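Local atomic coordinates of putative uncharacterized protein (Toxoplasma gondii, PDB entry 4FBD), a protein that is of unknown function but belongs to the DUF3228 family and assembles from two copies, each with a five-stranded and a four-stranded mixed sheet. Residues Glu81-Tyr86 with Cys90-Ile95; Pro125-Val130 with Ile208-Ser213; Gln159-Thr164 with Thr170-Asp175; Ile200-Asn205 with Arg219-Ala224. All blocks are in the same frame, centred on the assembly; numbering follows the deposited sequence. Where two conformers were deposited one is given.

Contact 1: residues Glu81-Tyr86 with Cys90-Ile95; sequences EFFQGY and CRHLYI
Phe-83 and His-92 form the hydrogen-bonded pair of an antiparallel beta hairpin: Phe-83 N donates to His-92 O at 2.7 Å, and His-92 N returns a bond to Phe-83 O at 2.9 Å. The imidazole, with CG between its backbone N and carbonyl carbon (chi1 67°), leans over the partner strand, bringing NE2 to 3.4 Å from Phe-83 CB. The Phe-83 ring in turn lies oblique to both the His-92 and Tyr-94 rings, its CE2 3.7 Å from Tyr-94 CD2 near the plane of the tyrosine; the three make a small aromatic cluster. On the other face of the sheet the Arg-91 chain, bent at chi2 and chi3, crosses Phe-82 at about a right angle, with CD 3.7 Å from Phe-82 CB, while both Leu-93 methyls meet the far end of the phenylalanine ring. Near the turn, Cys-90 CB sits over one face of the less well-ordered Tyr-86 ring. Asp-151 OD1 binds His-92 ND1 and so fixes the rotation of the imidazole. Strand 82-84 forms an edge of the five-stranded sheet, 90-95 pairs on its other side with strand 149-156, and helix 63-76 packs against Leu-93 and Ile-95.

Contact 2: residues Pro125-Val130 with Ile208-Ser213; sequences PNELPV and IEEGGS
Glu-210 extends its carboxylate to the backbone of Leu-128, joining two irregular loops far apart in sequence: loop 125-130 leads into strand 130-135, while loop 208-213 lies between helices 199-204 and 219-229. The polar part is a side-chain-to-backbone hydrogen bond from Leu-128 N to Glu-210 OE2; it is nearly straight at 167°, although the modelled separation of 2.4 Å is very short and its exact value doubtful. The glutamate reaches across with CG anti to its own backbone N (chi1 -177°) and then bends at chi2 (65°), which turns the carboxylate toward the loop. As for charge, OE1 of the same carboxylate makes a salt bridge to Arg-219 of the second subunit, so one side chain ties a second loop of its own chain and the second subunit together. Glu-127 forms a salt bridge with Arg-123, which would offset the proximity of two acidic groups. Van der Waals packing is slight: carbons of Leu-128 and Glu-127 rest against the carboxylate, and Leu-128 also packs on Arg-219 of the second subunit. Leu-128 CG lies 3.9 Å from Glu-210 CD, and Glu-127 CA comes to 3.1 Å from Glu-210 OE2.

Contact 3: residues Gln159-Thr164 with Thr170-Asp175; sequences QIAKET and TAVVID
A helix and the loop that returns alongside it make this surface contact: helix 157-166 ends, the chain reverses, and residues 170-175 run back past it in an extended conformation on the way to strand 181-189. Ala-161 is the helical residue at the centre of the contact, its CB directed at the loop. Val-172 meets it through a single branch, with CG1 3.3 Å from Ala-161 CB and 3.2 Å from Ala-161 O, so that one methyl rests on both the side chain and the peptide of the alanine. The valine torsion (chi1 -160°) sets CG1 on the helix side, and the same methyl lies 3.6 Å from Lys-162 N. Farther along the loop, Ile-174 adds its CG1 methylene at 3.8 Å from Ala-161 CB, while the Val-173 side chain between them starts away from the helix. The side-chain contacts are apolar, and Val-172 CG1 also packs tightly on the helix backbone, where the small alanine lets the loop approach. Val-172 also touches Ala-165, and Ile-174 touches Arg-157; Ile-160 packs against Ser-182 and Ile-184 of strand 181-189. Within the helix Ile-160 O is held twice, by Thr-164 N and by Thr-164 OG1, which come from opposite faces of its carbonyl plane; the hydroxyl donates at 2.6 Å from Thr-164 OG1 to Ile-160 O.

Contact 4: residues Ile200-Asn205 with Arg219-Ala224; sequences ITMLRN and REAYKA
Helix segments 200-204 and 219-224 run roughly antiparallel, at 153°, with their axes 10.3 Å apart at closest approach, a spacing bridged by long side chains. Met-202 reaches across and bends at its last torsion (chi3 50°), which lays CE against the opposite backbone, 3.4 Å from Tyr-222 N and 4.0 Å from Ala-221 CB. Its sulfur follows, with SD 3.6 Å from Tyr-222 CA. This is a helix-loop-helix arrangement, with 13 residues of irregular connection between the two segments, and it lies at the interface with the second subunit. Tyr-222 points its ring back toward the first helix, CG anti to the backbone N (chi1 -177°), and takes Met-202 CB near the ring plane at its edge. Leu-203 crosses the ring obliquely, with CD2 3.7 Å from Tyr-222 CE1. Beyond it the tyrosine hydroxyl hydrogen-bonds to Pro-129 O of the second subunit, whose Ile-200 packs on Leu-203.

Contact 1 belongs to the five-stranded sheet and is the one in which backbone hydrogen bonds carry much of the pairing, with an aromatic cluster on one face and Phe-82, Arg-91 and Leu-93 on the other. Like contacts 2 and 4 it is partly buried. Contact 3, about 22 Å from it between centres, is a surface contact between a helix and the loop that follows it. Contacts 2 and 4 lie close together, with centres 15 Å apart, and touch directly: Val-130 packs on Ile-200, and Glu-210 on Arg-204. Both meet the second subunit, yet contact 2 relies on a carboxylate where contact 4 uses methionine, leucine and tyrosine. Their segments alternate along the chain.

Contact 1: residues Glu81-Tyr86 with Cys90-Ile95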
loop_
_atom_site.group_PDB
_atom_site.type_symbol
_atom_site.label_atom_id
_atom_site.label_comp_id
_atom_site.label_asym_id
_atom_site.label_seq_id
_atom_site.Cartn_x
_atom_site.Cartn_y
_atom_site.Cartn_z
ATOM N N GLU A 81 -16.896 -26.423 -12.727
ATOM C CA GLU A 81 -17.951 -25.584 -12.222
ATOM C C GLU A 81 -17.860 -24.191 -12.778
ATOM O O GLU A 81 -16.778 -23.681 -13.025
ATOM C CB GLU A 81 -17.794 -25.452 -10.689
ATOM C CG GLU A 81 -17.987 -26.732 -9.883
ATOM C CD GLU A 81 -17.400 -26.631 -8.477
ATOM O OE1 GLU A 81 -16.172 -26.376 -8.363
ATOM O OE2 GLU A 81 -18.152 -26.836 -7.492
ATOM N N PHE A 82 -19.005 -23.558 -12.922
ATOM C CA PHE A 82 -19.082 -22.175 -13.331
ATOM C C PHE A 82 -19.375 -21.376 -12.060
ATOM O O PHE A 82 -20.195 -21.799 -11.253
ATOM C CB PHE A 82 -20.182 -22.024 -14.380
ATOM C CG PHE A 82 -19.795 -22.568 -15.748
ATOM C CD1 PHE A 82 -19.655 -23.944 -15.954
ATOM C CD2 PHE A 82 -19.582 -21.703 -16.820
ATOM C CE1 PHE A 82 -19.307 -24.456 -17.201
ATOM C CE2 PHE A 82 -19.232 -22.192 -18.092
ATOM C CZ PHE A 82 -19.094 -23.574 -18.288
ATOM N N PHE A 83 -18.677 -20.267 -11.839
ATOM C CA PHE A 83 -18.908 -19.457 -10.634
ATOM C C PHE A 83 -19.485 -18.093 -10.990
ATOM O O PHE A 83 -18.965 -17.398 -11.856
ATOM C CB PHE A 83 -17.616 -19.285 -9.818
ATOM C CG PHE A 83 -17.023 -20.573 -9.372
ATOM C CD1 PHE A 83 -17.484 -21.198 -8.230
ATOM C CD2 PHE A 83 -16.035 -21.193 -10.116
ATOM C CE1 PHE A 83 -16.955 -22.424 -7.819
ATOM C CE2 PHE A 83 -15.499 -22.401 -9.710
ATOM C CZ PHE A 83 -15.964 -23.018 -8.552
ATOM N N GLN A 84 -20.559 -17.726 -10.301
ATOM C CA GLN A 84 -21.246 -16.445 -10.515
ATOM C C GLN A 84 -20.227 -15.330 -10.243
ATOM O O GLN A 84 -19.542 -15.366 -9.225
ATOM C CB GLN A 84 -22.451 -16.326 -9.570
ATOM C CG GLN A 84 -23.586 -15.446 -10.093
ATOM C CD GLN A 84 -23.121 -14.082 -10.551
ATOM O OE1 GLN A 84 -22.489 -13.336 -9.790
ATOM N NE2 GLN A 84 -23.439 -13.741 -11.803
ATOM N N GLY A 85 -20.128 -14.357 -11.154
ATOM C CA GLY A 85 -19.150 -13.257 -11.040
ATOM C C GLY A 85 -19.377 -12.210 -9.950
ATOM O O GLY A 85 -18.519 -11.997 -9.093
ATOM N N TYR A 86 -20.523 -11.546 -10.005
ATOM C CA TYR A 86 -20.921 -10.482 -9.044
ATOM C C TYR A 86 -22.216 -9.872 -9.556
ATOM O O TYR A 86 -23.189 -9.727 -8.817
ATOM C CB TYR A 86 -19.836 -9.390 -8.836
ATOM C CG TYR A 86 -19.182 -8.846 -10.106
ATOM C CD1 TYR A 86 -19.819 -7.881 -10.899
ATOM C CD2 TYR A 86 -17.905 -9.278 -10.492
ATOM C CE1 TYR A 86 -19.217 -7.386 -12.055
ATOM C CE2 TYR A 86 -17.296 -8.787 -11.639
ATOM C CZ TYR A 86 -17.951 -7.845 -12.417
ATOM O OH TYR A 86 -17.336 -7.363 -13.553
ATOM N N CYS A 90 -21.407 -11.399 -15.448
ATOM C CA CYS A 90 -20.068 -11.938 -15.371
ATOM C C CYS A 90 -20.131 -13.332 -14.777
ATOM O O CYS A 90 -20.940 -13.617 -13.906
ATOM C CB CYS A 90 -19.147 -11.069 -14.511
ATOM S SG CYS A 90 -17.466 -11.723 -14.516
ATOM N N ARG A 91 -19.257 -14.200 -15.250
ATOM C CA ARG A 91 -19.190 -15.562 -14.752
ATOM C C ARG A 91 -17.828 -16.065 -15.024
ATOM O O ARG A 91 -17.173 -15.532 -15.865
ATOM C CB ARG A 91 -20.234 -16.424 -15.438
ATOM C CG ARG A 91 -19.919 -17.885 -15.451
ATOM C CD ARG A 91 -21.121 -18.635 -15.362
ATOM N NE ARG A 91 -21.731 -18.533 -14.023
ATOM C CZ ARG A 91 -22.970 -18.955 -13.753
ATOM N NH1 ARG A 91 -23.732 -19.477 -14.726
ATOM N NH2 ARG A 91 -23.462 -18.847 -12.522
ATOM N N HIS A 92 -17.367 -17.076 -14.300
ATOM C CA HIS A 92 -16.048 -17.594 -14.592
ATOM C C HIS A 92 -15.858 -19.058 -14.229
ATOM O O HIS A 92 -16.583 -19.594 -13.416
ATOM C CB HIS A 92 -14.999 -16.706 -13.918
ATOM C CG HIS A 92 -15.014 -16.768 -12.429
ATOM N ND1 HIS A 92 -14.007 -17.373 -11.705
ATOM C CD2 HIS A 92 -15.924 -16.335 -11.526
ATOM C CE1 HIS A 92 -14.283 -17.282 -10.417
ATOM N NE2 HIS A 92 -15.441 -16.662 -10.280
ATOM N N LEU A 93 -14.898 -19.704 -14.872
ATOM C CA LEU A 93 -14.590 -21.086 -14.566
ATOM C C LEU A 93 -13.085 -21.320 -14.627
ATOM O O LEU A 93 -12.362 -20.589 -15.305
ATOM C CB LEU A 93 -15.256 -22.055 -15.538
ATOM C CG LEU A 93 -14.902 -21.850 -17.004
ATOM C CD1 LEU A 93 -15.138 -23.122 -17.831
ATOM C CD2 LEU A 93 -15.690 -20.639 -17.549
ATOM N N TYR A 94 -12.649 -22.360 -13.929
ATOM C CA TYR A 94 -11.262 -22.784 -13.883
ATOM C C TYR A 94 -11.100 -24.032 -14.672
ATOM O O TYR A 94 -11.885 -24.932 -14.519
ATOM C CB TYR A 94 -10.851 -23.092 -12.445
ATOM C CG TYR A 94 -10.974 -21.883 -11.622
ATOM C CD1 TYR A 94 -10.005 -20.899 -11.687
ATOM C CD2 TYR A 94 -12.077 -21.670 -10.834
ATOM C CE1 TYR A 94 -10.122 -19.751 -10.973
ATOM C CE2 TYR A 94 -12.189 -20.520 -10.084
ATOM C CZ TYR A 94 -11.198 -19.567 -10.171
ATOM O OH TYR A 94 -11.295 -18.405 -9.501
ATOM N N ILE A 95 -10.109 -24.068 -15.550
ATOM C CA ILE A 95 -9.813 -25.238 -16.334
ATOM C C ILE A 95 -8.280 -25.490 -16.248
ATOM O O ILE A 95 -7.499 -24.579 -15.887
ATOM C CB ILE A 95 -10.214 -25.048 -17.817
ATOM C CG1 ILE A 95 -9.315 -24.001 -18.492
ATOM C CG2 ILE A 95 -11.698 -24.627 -17.956
ATOM C CD1 ILE A 95 -9.557 -23.846 -20.017
HETATM O O HOH W 1 -14.175 -24.318 -12.645
#

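Contact 2: residues Pro125-Val130 with Ile208-Ser213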
loop_
_atom_site.group_PDB
_atom_site.type_symbol
_atom_site.label_atom_id
_atom_site.label_comp_id
_atom_site.label_asym_id
_atom_site.label_seq_id
_atom_site.Cartn_x
_atom_site.Cartn_y
_atom_site.Cartn_z
ATOM N N PRO A 125 -1.324 7.838 -16.396
ATOM C CA PRO A 125 -0.740 9.182 -16.224
ATOM C C PRO A 125 -1.610 10.169 -15.425
ATOM O O PRO A 125 -1.112 11.207 -14.985
ATOM C CB PRO A 125 -0.558 9.679 -17.673
ATOM C CG PRO A 125 -1.498 8.864 -18.487
ATOM C CD PRO A 125 -1.571 7.523 -17.816
ATOM N N ASN A 126 -2.888 9.851 -15.252
ATOM C CA ASN A 126 -3.816 10.718 -14.515
ATOM C C ASN A 126 -4.065 10.258 -13.073
ATOM O O ASN A 126 -4.807 10.901 -12.341
ATOM C CB ASN A 126 -5.141 10.842 -15.285
ATOM C CG ASN A 126 -5.710 9.484 -15.718
ATOM O OD1 ASN A 126 -5.241 8.425 -15.287
ATOM N ND2 ASN A 126 -6.720 9.519 -16.584
ATOM N N GLU A 127 -3.429 9.162 -12.672
ATOM C CA GLU A 127 -3.577 8.623 -11.316
ATOM C C GLU A 127 -2.392 8.943 -10.417
ATOM O O GLU A 127 -1.255 9.071 -10.882
ATOM C CB GLU A 127 -3.708 7.095 -11.344
ATOM C CG GLU A 127 -4.923 6.577 -12.091
ATOM C CD GLU A 127 -5.041 5.075 -12.024
ATOM O OE1 GLU A 127 -4.182 4.435 -11.386
ATOM O OE2 GLU A 127 -5.994 4.527 -12.608
ATOM N N LEU A 128 -2.665 9.054 -9.120
ATOM C CA LEU A 128 -1.617 9.282 -8.142
ATOM C C LEU A 128 -0.782 8.009 -8.037
ATOM O O LEU A 128 -1.309 6.910 -8.144
ATOM C CB LEU A 128 -2.193 9.639 -6.767
ATOM C CG LEU A 128 -2.908 10.983 -6.660
ATOM C CD1 LEU A 128 -3.522 11.125 -5.276
ATOM C CD2 LEU A 128 -1.961 12.159 -6.979
ATOM N N PRO A 129 0.528 8.163 -7.878
ATOM C CA PRO A 129 1.363 6.971 -7.730
ATOM C C PRO A 129 1.239 6.328 -6.343
ATOM O O PRO A 129 1.052 7.019 -5.334
ATOM C CB PRO A 129 2.785 7.498 -7.987
ATOM C CG PRO A 129 2.708 8.976 -7.763
ATOM C CD PRO A 129 1.318 9.387 -8.101
ATOM N N VAL A 130 1.353 5.011 -6.310
ATOM C CA VAL A 130 1.238 4.256 -5.072
ATOM C C VAL A 130 2.382 3.250 -4.935
ATOM O O VAL A 130 2.913 2.725 -5.935
ATOM C CB VAL A 130 -0.114 3.536 -5.002
ATOM C CG1 VAL A 130 -1.300 4.583 -5.072
ATOM C CG2 VAL A 130 -0.238 2.491 -6.143
ATOM N N ILE A 208 -13.560 8.519 -4.804
ATOM C CA ILE A 208 -14.203 8.853 -6.068
ATOM C C ILE A 208 -13.295 9.805 -6.874
ATOM O O ILE A 208 -13.118 9.635 -8.085
ATOM C CB ILE A 208 -15.632 9.464 -5.875
ATOM C CG1 ILE A 208 -15.584 10.832 -5.178
ATOM C CG2 ILE A 208 -16.518 8.498 -5.099
ATOM C CD1 ILE A 208 -16.970 11.452 -4.936
ATOM N N GLU A 209 -12.704 10.778 -6.179
ATOM C CA GLU A 209 -11.794 11.771 -6.776
ATOM C C GLU A 209 -10.626 11.152 -7.543
ATOM O O GLU A 209 -10.014 11.794 -8.399
ATOM C CB GLU A 209 -11.216 12.664 -5.672
ATOM C CG GLU A 209 -10.543 11.875 -4.537
ATOM C CD GLU A 209 -9.779 12.746 -3.559
ATOM O OE1 GLU A 209 -9.835 12.449 -2.345
ATOM O OE2 GLU A 209 -9.129 13.726 -3.992
ATOM N N GLU A 210 -10.315 9.909 -7.199
ATOM C CA GLU A 210 -9.209 9.174 -7.785
ATOM C C GLU A 210 -9.642 7.775 -8.237
ATOM O O GLU A 210 -8.806 6.975 -8.673
ATOM C CB GLU A 210 -8.118 9.056 -6.703
ATOM C CG GLU A 210 -6.813 8.387 -7.108
ATOM C CD GLU A 210 -6.043 9.163 -8.150
ATOM O OE1 GLU A 210 -6.463 10.279 -8.528
ATOM O OE2 GLU A 210 -4.998 8.650 -8.588
ATOM N N GLY A 211 -10.944 7.484 -8.154
ATOM C CA GLY A 211 -11.464 6.149 -8.468
ATOM C C GLY A 211 -12.417 6.080 -9.641
ATOM O O GLY A 211 -12.311 6.875 -10.568
ATOM N N GLY A 212 -13.350 5.127 -9.612
ATOM C CA GLY A 212 -13.498 4.164 -8.514
ATOM C C GLY A 212 -14.764 4.382 -7.692
ATOM O O GLY A 212 -15.158 5.519 -7.409
ATOM N N SER A 213 -15.380 3.267 -7.300
ATOM C CA SER A 213 -16.630 3.236 -6.517
ATOM C C SER A 213 -16.918 4.445 -5.609
ATOM O O SER A 213 -17.743 5.298 -5.942
ATOM C CB SER A 213 -16.675 1.953 -5.647
ATOM O OG SER A 213 -16.621 0.772 -6.426
#

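Contact 3: residues Gln159-Thr164 with Thr170-Asp175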
loop_
_atom_site.group_PDB
_atom_site.type_symbol
_atom_site.label_atom_id
_atom_site.label_comp_id
_atom_site.label_asym_id
_atom_site.label_seq_id
_atom_site.Cartn_x
_atom_site.Cartn_y
_atom_site.Cartn_z
ATOM N N GLN A 159 -23.799 -7.944 -22.685
ATOM C CA GLN A 159 -22.743 -7.052 -22.224
ATOM C C GLN A 159 -21.624 -6.841 -23.242
ATOM O O GLN A 159 -21.086 -5.739 -23.340
ATOM C CB GLN A 159 -22.178 -7.514 -20.886
ATOM C CG GLN A 159 -23.033 -7.110 -19.693
ATOM C CD GLN A 159 -22.942 -5.625 -19.341
ATOM O OE1 GLN A 159 -22.183 -4.868 -19.947
ATOM N NE2 GLN A 159 -23.708 -5.212 -18.341
ATOM N N ILE A 160 -21.260 -7.879 -23.984
ATOM C CA ILE A 160 -20.228 -7.730 -25.022
ATOM C C ILE A 160 -20.694 -6.759 -26.118
ATOM O O ILE A 160 -19.931 -5.893 -26.548
ATOM C CB ILE A 160 -19.838 -9.065 -25.656
ATOM C CG1 ILE A 160 -19.069 -9.918 -24.637
ATOM C CG2 ILE A 160 -18.953 -8.841 -26.869
ATOM C CD1 ILE A 160 -18.652 -11.263 -25.182
ATOM N N ALA A 161 -21.941 -6.891 -26.556
ATOM C CA ALA A 161 -22.477 -5.991 -27.578
ATOM C C ALA A 161 -22.431 -4.545 -27.056
ATOM O O ALA A 161 -21.912 -3.648 -27.713
ATOM C CB ALA A 161 -23.899 -6.381 -27.942
ATOM N N LYS A 162 -22.949 -4.362 -25.847
ATOM C CA LYS A 162 -23.032 -3.064 -25.172
ATOM C C LYS A 162 -21.690 -2.320 -25.058
ATOM O O LYS A 162 -21.588 -1.147 -25.441
ATOM C CB LYS A 162 -23.606 -3.318 -23.785
ATOM C CG LYS A 162 -24.130 -2.122 -23.040
ATOM C CD LYS A 162 -24.912 -2.603 -21.810
ATOM C CE LYS A 162 -26.046 -3.598 -22.195
ATOM N NZ LYS A 162 -26.808 -4.103 -21.022
ATOM N N GLU A 163 -20.671 -2.997 -24.528
ATOM C CA GLU A 163 -19.338 -2.393 -24.382
ATOM C C GLU A 163 -18.644 -2.172 -25.735
ATOM O O GLU A 163 -17.953 -1.165 -25.916
ATOM C CB GLU A 163 -18.435 -3.209 -23.431
ATOM C CG GLU A 163 -18.927 -3.219 -21.971
ATOM C CD GLU A 163 -17.924 -3.812 -20.958
ATOM O OE1 GLU A 163 -16.745 -4.055 -21.304
ATOM O OE2 GLU A 163 -18.324 -4.011 -19.792
ATOM N N THR A 164 -18.821 -3.098 -26.681
ATOM C CA THR A 164 -18.207 -2.947 -28.007
ATOM C C THR A 164 -18.833 -1.713 -28.696
ATOM O O THR A 164 -18.135 -0.951 -29.389
ATOM C CB THR A 164 -18.369 -4.219 -28.911
ATOM O OG1 THR A 164 -18.031 -5.406 -28.178
ATOM C CG2 THR A 164 -17.470 -4.123 -30.153
ATOM N N THR A 170 -21.621 3.365 -31.038
ATOM C CA THR A 170 -22.381 2.889 -32.181
ATOM C C THR A 170 -23.671 2.256 -31.691
ATOM O O THR A 170 -23.777 1.878 -30.513
ATOM C CB THR A 170 -21.572 1.813 -32.973
ATOM O OG1 THR A 170 -20.347 2.382 -33.452
ATOM C CG2 THR A 170 -22.366 1.268 -34.156
ATOM N N ALA A 171 -24.664 2.182 -32.578
ATOM C CA ALA A 171 -25.895 1.506 -32.250
ATOM C C ALA A 171 -25.437 0.075 -32.050
ATOM O O ALA A 171 -24.663 -0.452 -32.852
ATOM C CB ALA A 171 -26.904 1.606 -33.378
ATOM N N VAL A 172 -25.880 -0.532 -30.960
ATOM C CA VAL A 172 -25.496 -1.884 -30.619
ATOM C C VAL A 172 -26.284 -2.921 -31.451
ATOM O O VAL A 172 -27.514 -2.904 -31.476
ATOM C CB VAL A 172 -25.746 -2.133 -29.127
ATOM C CG1 VAL A 172 -24.932 -3.307 -28.645
ATOM C CG2 VAL A 172 -25.405 -0.877 -28.304
ATOM N N VAL A 173 -25.569 -3.803 -32.145
ATOM C CA VAL A 173 -26.197 -4.853 -32.940
ATOM C C VAL A 173 -25.915 -6.201 -32.302
ATOM O O VAL A 173 -24.765 -6.634 -32.262
ATOM C CB VAL A 173 -25.653 -4.892 -34.361
ATOM C CG1 VAL A 173 -26.295 -6.068 -35.142
ATOM C CG2 VAL A 173 -25.915 -3.567 -35.067
ATOM N N ILE A 174 -26.945 -6.854 -31.782
ATOM C CA ILE A 174 -26.779 -8.166 -31.180
ATOM C C ILE A 174 -27.103 -9.270 -32.195
ATOM O O ILE A 174 -28.101 -9.203 -32.913
ATOM C CB ILE A 174 -27.663 -8.376 -29.925
ATOM C CG1 ILE A 174 -27.427 -7.261 -28.913
ATOM C CG2 ILE A 174 -27.377 -9.742 -29.271
ATOM C CD1 ILE A 174 -28.065 -7.524 -27.560
ATOM N N ASP A 175 -26.217 -10.255 -32.259
ATOM C CA ASP A 175 -26.386 -11.412 -33.086
ATOM C C ASP A 175 -26.975 -12.483 -32.175
ATOM O O ASP A 175 -26.269 -13.033 -31.356
ATOM C CB ASP A 175 -25.033 -11.863 -33.652
ATOM C CG ASP A 175 -25.135 -13.134 -34.492
ATOM O OD1 ASP A 175 -26.212 -13.756 -34.541
ATOM O OD2 ASP A 175 -24.127 -13.533 -35.093
#

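Contact 4: residues Ile200-Asn205 with Arg219-Ala224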
loop_
_atom_site.group_PDB
_atom_site.type_symbol
_atom_site.label_atom_id
_atom_site.label_comp_id
_atom_site.label_asym_id
_atom_site.label_seq_id
_atom_site.Cartn_x
_atom_site.Cartn_y
_atom_site.Cartn_z
ATOM N N ILE A 200 -3.930 -1.863 -2.192
ATOM C CA ILE A 200 -3.951 -0.467 -2.580
ATOM C C ILE A 200 -5.074 -0.213 -3.569
ATOM O O ILE A 200 -5.723 0.824 -3.521
ATOM C CB ILE A 200 -2.576 -0.005 -3.140
ATOM C CG1 ILE A 200 -2.560 1.507 -3.367
ATOM C CG2 ILE A 200 -2.223 -0.729 -4.442
ATOM C CD1 ILE A 200 -2.649 2.328 -2.093
ATOM N N THR A 201 -5.337 -1.170 -4.440
ATOM C CA THR A 201 -6.388 -0.992 -5.430
ATOM C C THR A 201 -7.686 -0.824 -4.676
ATOM O O THR A 201 -8.498 0.014 -5.034
ATOM C CB THR A 201 -6.474 -2.189 -6.412
ATOM O OG1 THR A 201 -5.184 -2.439 -6.990
ATOM C CG2 THR A 201 -7.477 -1.932 -7.539
ATOM N N MET A 202 -7.870 -1.596 -3.602
ATOM C CA MET A 202 -9.102 -1.491 -2.801
ATOM C C MET A 202 -9.242 -0.114 -2.161
ATOM O O MET A 202 -10.341 0.451 -2.132
ATOM C CB MET A 202 -9.166 -2.560 -1.716
ATOM C CG MET A 202 -9.247 -3.995 -2.252
ATOM S SD MET A 202 -9.514 -5.201 -0.926
ATOM C CE MET A 202 -10.913 -4.411 -0.113
ATOM N N LEU A 203 -8.128 0.422 -1.656
ATOM C CA LEU A 203 -8.122 1.763 -1.054
ATOM C C LEU A 203 -8.429 2.841 -2.097
ATOM O O LEU A 203 -9.295 3.678 -1.870
ATOM C CB LEU A 203 -6.784 2.070 -0.386
ATOM C CG LEU A 203 -6.385 1.100 0.732
ATOM C CD1 LEU A 203 -5.019 1.472 1.266
ATOM C CD2 LEU A 203 -7.420 1.081 1.857
ATOM N N ARG A 204 -7.730 2.810 -3.236
ATOM C CA ARG A 204 -7.961 3.801 -4.297
ATOM C C ARG A 204 -9.431 3.777 -4.792
ATOM O O ARG A 204 -9.956 4.804 -5.222
ATOM C CB ARG A 204 -6.966 3.602 -5.464
ATOM C CG ARG A 204 -7.072 4.639 -6.594
ATOM C CD ARG A 204 -6.011 4.467 -7.702
ATOM N NE ARG A 204 -5.903 3.072 -8.124
ATOM C CZ ARG A 204 -4.848 2.284 -7.925
ATOM N NH1 ARG A 204 -3.728 2.745 -7.382
ATOM N NH2 ARG A 204 -4.894 1.024 -8.327
ATOM N N ASN A 205 -10.083 2.615 -4.725
ATOM C CA ASN A 205 -11.482 2.487 -5.138
ATOM C C ASN A 205 -12.476 3.158 -4.177
ATOM O O ASN A 205 -13.649 3.303 -4.521
ATOM C CB ASN A 205 -11.878 1.016 -5.345
ATOM C CG ASN A 205 -11.255 0.404 -6.600
ATOM O OD1 ASN A 205 -10.624 1.093 -7.412
ATOM N ND2 ASN A 205 -11.441 -0.904 -6.766
ATOM N N ARG A 219 -13.626 -4.045 5.009
ATOM C CA ARG A 219 -12.430 -4.364 5.774
ATOM C C ARG A 219 -12.048 -5.843 5.787
ATOM O O ARG A 219 -10.865 -6.161 5.767
ATOM C CB ARG A 219 -12.542 -3.746 7.167
ATOM C CG ARG A 219 -12.573 -2.214 7.049
ATOM C CD ARG A 219 -12.871 -1.452 8.338
ATOM N NE ARG A 219 -12.859 -0.019 8.059
ATOM C CZ ARG A 219 -11.821 0.777 8.279
ATOM N NH1 ARG A 219 -10.713 0.302 8.826
ATOM N NH2 ARG A 219 -11.898 2.061 7.976
ATOM N N GLU A 220 -13.023 -6.745 5.810
ATOM C CA GLU A 220 -12.703 -8.174 5.765
ATOM C C GLU A 220 -12.096 -8.615 4.437
ATOM O O GLU A 220 -11.217 -9.456 4.424
ATOM C CB GLU A 220 -13.900 -9.022 6.175
ATOM C CG GLU A 220 -14.163 -8.934 7.675
ATOM C CD GLU A 220 -15.364 -9.752 8.129
ATOM O OE1 GLU A 220 -16.205 -10.148 7.281
ATOM O OE2 GLU A 220 -15.477 -9.990 9.357
ATOM N N ALA A 221 -12.549 -8.029 3.330
ATOM C CA ALA A 221 -11.991 -8.350 2.020
ATOM C C ALA A 221 -10.598 -7.760 1.951
ATOM O O ALA A 221 -9.692 -8.381 1.399
ATOM C CB ALA A 221 -12.874 -7.813 0.866
ATOM N N TYR A 222 -10.417 -6.566 2.518
ATOM C CA TYR A 222 -9.093 -5.956 2.560
ATOM C C TYR A 222 -8.120 -6.868 3.314
ATOM O O TYR A 222 -7.022 -7.127 2.822
ATOM C CB TYR A 222 -9.134 -4.554 3.206
ATOM C CG TYR A 222 -7.790 -3.827 3.220
ATOM C CD1 TYR A 222 -7.376 -3.031 2.152
ATOM C CD2 TYR A 222 -6.951 -3.925 4.305
ATOM C CE1 TYR A 222 -6.142 -2.372 2.177
ATOM C CE2 TYR A 222 -5.734 -3.279 4.337
ATOM C CZ TYR A 222 -5.332 -2.499 3.277
ATOM O OH TYR A 222 -4.095 -1.879 3.359
ATOM N N LYS A 223 -8.496 -7.351 4.495
ATOM C CA LYS A 223 -7.593 -8.236 5.255
ATOM C C LYS A 223 -7.232 -9.455 4.409
ATOM O O LYS A 223 -6.077 -9.828 4.328
ATOM C CB LYS A 223 -8.169 -8.671 6.620
ATOM C CG LYS A 223 -8.352 -7.542 7.603
ATOM C CD LYS A 223 -8.483 -7.997 9.106
ATOM C CE LYS A 223 -9.526 -9.050 9.365
ATOM N NZ LYS A 223 -9.665 -9.265 10.849
ATOM N N ALA A 224 -8.235 -10.050 3.772
ATOM C CA ALA A 224 -8.029 -11.207 2.904
ATOM C C ALA A 224 -7.020 -10.879 1.802
ATOM O O ALA A 224 -6.109 -11.674 1.485
ATOM C CB ALA A 224 -9.364 -11.640 2.277
#